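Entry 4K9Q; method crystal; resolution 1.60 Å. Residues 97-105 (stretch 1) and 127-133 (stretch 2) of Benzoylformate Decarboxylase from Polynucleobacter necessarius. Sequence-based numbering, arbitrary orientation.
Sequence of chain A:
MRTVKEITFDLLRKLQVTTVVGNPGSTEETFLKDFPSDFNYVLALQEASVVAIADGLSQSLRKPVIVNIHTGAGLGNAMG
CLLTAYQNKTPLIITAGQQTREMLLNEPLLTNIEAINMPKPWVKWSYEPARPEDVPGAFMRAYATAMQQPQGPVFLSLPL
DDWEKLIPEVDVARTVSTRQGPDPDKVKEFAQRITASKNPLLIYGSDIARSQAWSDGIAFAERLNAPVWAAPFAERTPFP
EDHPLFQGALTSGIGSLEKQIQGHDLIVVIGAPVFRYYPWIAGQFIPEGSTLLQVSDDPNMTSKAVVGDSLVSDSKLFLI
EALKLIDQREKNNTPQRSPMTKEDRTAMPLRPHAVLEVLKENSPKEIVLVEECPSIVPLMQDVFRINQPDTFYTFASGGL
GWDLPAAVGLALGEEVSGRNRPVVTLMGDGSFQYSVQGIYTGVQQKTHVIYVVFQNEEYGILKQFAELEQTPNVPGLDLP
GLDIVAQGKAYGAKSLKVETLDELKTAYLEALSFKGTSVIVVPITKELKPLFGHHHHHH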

# COMPACT_ATOMS: atom_id res chain seq x y z
N GLY A 97 -8.39 6.97 -17.53
CA GLY A 97 -9.51 6.09 -17.81
C GLY A 97 -9.24 4.72 -17.24
O GLY A 97 -8.10 4.32 -17.02
N GLN A 98 -10.32 4.00 -16.98
CA GLN A 98 -10.29 2.65 -16.44
C GLN A 98 -11.23 1.82 -17.31
O GLN A 98 -12.13 2.37 -17.98
CB GLN A 98 -10.79 2.69 -14.99
CG GLN A 98 -11.04 1.32 -14.32
CD GLN A 98 -9.77 0.49 -14.17
OE1 GLN A 98 -9.24 -0.02 -15.16
NE2 GLN A 98 -9.29 0.35 -12.93
N GLN A 99 -11.01 0.50 -17.34
CA GLN A 99 -11.90 -0.40 -18.08
C GLN A 99 -13.33 -0.25 -17.59
O GLN A 99 -13.58 0.18 -16.47
CB GLN A 99 -11.42 -1.85 -17.99
CG GLN A 99 -10.60 -2.30 -19.21
CD GLN A 99 -11.47 -2.52 -20.46
OE1 GLN A 99 -12.61 -2.05 -20.54
NE2 GLN A 99 -10.93 -3.24 -21.44
N THR A 100 -14.28 -0.62 -18.44
CA THR A 100 -15.69 -0.49 -18.11
C THR A 100 -16.09 -1.35 -16.90
O THR A 100 -15.63 -2.49 -16.75
CB THR A 100 -16.57 -0.86 -19.32
OG1 THR A 100 -17.93 -0.97 -18.88
CG2 THR A 100 -16.13 -2.19 -19.91
N ARG A 101 -16.95 -0.80 -16.04
CA ARG A 101 -17.46 -1.57 -14.90
C ARG A 101 -18.13 -2.86 -15.36
O ARG A 101 -18.29 -3.80 -14.57
CB ARG A 101 -18.45 -0.75 -14.05
CG ARG A 101 -17.84 0.44 -13.34
CD ARG A 101 -18.86 1.12 -12.38
NE ARG A 101 -18.41 2.48 -12.10
CZ ARG A 101 -17.77 2.86 -11.00
NH1 ARG A 101 -17.38 4.13 -10.88
NH2 ARG A 101 -17.51 1.99 -10.03
N GLU A 102 -18.53 -2.92 -16.63
CA GLU A 102 -19.17 -4.13 -17.15
C GLU A 102 -18.20 -5.31 -17.14
O GLU A 102 -18.63 -6.45 -17.11
CB GLU A 102 -19.69 -3.91 -18.58
CG GLU A 102 -20.73 -2.79 -18.74
CD GLU A 102 -22.13 -3.20 -18.30
OE1 GLU A 102 -22.39 -4.39 -18.05
OE2 GLU A 102 -22.99 -2.29 -18.22
N MET A 103 -16.89 -5.03 -17.15
CA MET A 103 -15.89 -6.10 -17.21
C MET A 103 -14.85 -6.06 -16.08
O MET A 103 -14.08 -7.02 -15.91
CB MET A 103 -15.15 -6.08 -18.56
CG MET A 103 -16.03 -6.39 -19.77
SD MET A 103 -15.10 -6.76 -21.27
CE MET A 103 -14.55 -5.13 -21.79
N LEU A 104 -14.81 -4.97 -15.34
CA LEU A 104 -13.74 -4.70 -14.37
C LEU A 104 -13.39 -5.87 -13.45
O LEU A 104 -12.21 -6.11 -13.17
CB LEU A 104 -14.09 -3.49 -13.51
CG LEU A 104 -13.41 -2.16 -13.79
CD1 LEU A 104 -13.78 -1.19 -12.68
CD2 LEU A 104 -11.87 -2.34 -13.91
N LEU A 105 -14.40 -6.55 -12.94
CA LEU A 105 -14.19 -7.63 -11.98
C LEU A 105 -13.24 -8.70 -12.51
O LEU A 105 -12.45 -9.28 -11.76
CB LEU A 105 -15.53 -8.26 -11.60
CG LEU A 105 -15.49 -9.55 -10.76
CD1 LEU A 105 -14.92 -9.28 -9.36
CD2 LEU A 105 -16.90 -10.14 -10.69
N TYR A 127 -8.15 7.65 -5.89
CA TYR A 127 -9.52 7.18 -5.73
C TYR A 127 -10.14 6.67 -7.02
O TYR A 127 -9.87 7.20 -8.10
CB TYR A 127 -10.37 8.35 -5.22
CG TYR A 127 -11.68 8.01 -4.57
CD1 TYR A 127 -11.72 7.30 -3.37
CD2 TYR A 127 -12.88 8.46 -5.11
CE1 TYR A 127 -12.93 7.02 -2.75
CE2 TYR A 127 -14.09 8.19 -4.49
CZ TYR A 127 -14.11 7.47 -3.32
OH TYR A 127 -15.32 7.20 -2.71
N GLU A 128 -10.99 5.66 -6.90
CA GLU A 128 -11.82 5.19 -8.01
C GLU A 128 -13.27 5.24 -7.53
O GLU A 128 -13.66 4.44 -6.68
CB GLU A 128 -11.42 3.76 -8.37
CG GLU A 128 -12.06 3.19 -9.64
CD GLU A 128 -11.35 1.93 -10.13
OE1 GLU A 128 -10.42 2.05 -10.96
OE2 GLU A 128 -11.71 0.81 -9.69
N PRO A 129 -14.07 6.20 -8.05
CA PRO A 129 -15.42 6.41 -7.50
C PRO A 129 -16.26 5.12 -7.42
O PRO A 129 -16.19 4.26 -8.30
CB PRO A 129 -16.05 7.40 -8.49
CG PRO A 129 -14.87 8.20 -8.96
CD PRO A 129 -13.76 7.18 -9.11
N ALA A 130 -17.05 5.01 -6.35
CA ALA A 130 -17.81 3.80 -6.07
C ALA A 130 -19.04 3.64 -6.97
O ALA A 130 -19.64 2.58 -7.01
CB ALA A 130 -18.23 3.75 -4.59
N ARG A 131 -19.42 4.70 -7.68
CA ARG A 131 -20.51 4.64 -8.66
C ARG A 131 -20.43 5.86 -9.58
O ARG A 131 -19.77 6.85 -9.25
CB ARG A 131 -21.86 4.58 -7.95
CG ARG A 131 -22.07 5.71 -7.02
CD ARG A 131 -23.27 5.56 -6.09
NE ARG A 131 -23.46 6.85 -5.46
CZ ARG A 131 -24.62 7.40 -5.17
NH1 ARG A 131 -25.75 6.74 -5.42
NH2 ARG A 131 -24.65 8.60 -4.62
N PRO A 132 -21.06 5.78 -10.76
CA PRO A 132 -21.07 6.93 -11.67
C PRO A 132 -21.59 8.21 -11.01
O PRO A 132 -21.07 9.30 -11.26
CB PRO A 132 -22.03 6.50 -12.78
CG PRO A 132 -22.07 5.01 -12.72
CD PRO A 132 -21.78 4.62 -11.31
N GLU A 133 -22.61 8.07 -10.16
CA GLU A 133 -23.19 9.20 -9.45
C GLU A 133 -22.16 10.02 -8.66
O GLU A 133 -22.34 11.22 -8.45
CB GLU A 133 -24.30 8.73 -8.51
CG GLU A 133 -25.60 8.31 -9.20
CD GLU A 133 -25.58 6.88 -9.73
OE1 GLU A 133 -24.53 6.20 -9.68
OE2 GLU A 133 -26.64 6.42 -10.22

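Two chain segments need not lie in a sheet to be joined by hydrogen bonds; long polar side chains can span the gap and find acceptors on the far side. Residues 97-105 and 127-133 of this decarboxylase illustrate the principle. The first stretch ends a strand at Gln-98 and then turns, with the N of Met-103 bonded to the O of Thr-100 at 2.9 Å. The second has no regular helix or strand around its two prolines. The backbones stay well apart: CA of Gln-98 lies 8.9 Å from CA of Glu-128, and CA of Arg-101 lies 9.3 Å from CA of Arg-131. No backbone-to-backbone hydrogen bond crosses between them, and the buried surface is a modest 253 Å².

Two side chains from the first stretch make the crossing hydrogen bonds. Gln-98 donates from NE2 to OE1 of Glu-128 at 2.8 Å, with a nearly straight angle of 162°, so a neutral amide serves a carboxylate that reaches out through an extended chain. The amide is used at both ends, because OE1 of Gln-98 accepts the N of Gln-99 at 2.9 Å. Beside this pair, CD1 of Leu-104 approaches OE2 of Glu-128 at 4.2 Å, a contact of a methyl group with a carboxylate oxygen, too long and of the wrong kind to be a hydrogen bond.

Arg-101 covers more ground. Its guanidinium grips a single carbonyl with two nitrogens: NH1 donates to O of Pro-129 at 2.8 Å, and NH2 to the same O of Pro-129 at 3.1 Å, the latter more bent at 138°. The acceptor sits at the edge of the guanidinium, near its plane, where the N-H bonds point. One face is left for packing, and there CD of Pro-132 lies 4.1 Å from NE of Arg-101. Edge and face thus serve different chemistry, directional bonding and van der Waals contact, within one planar group.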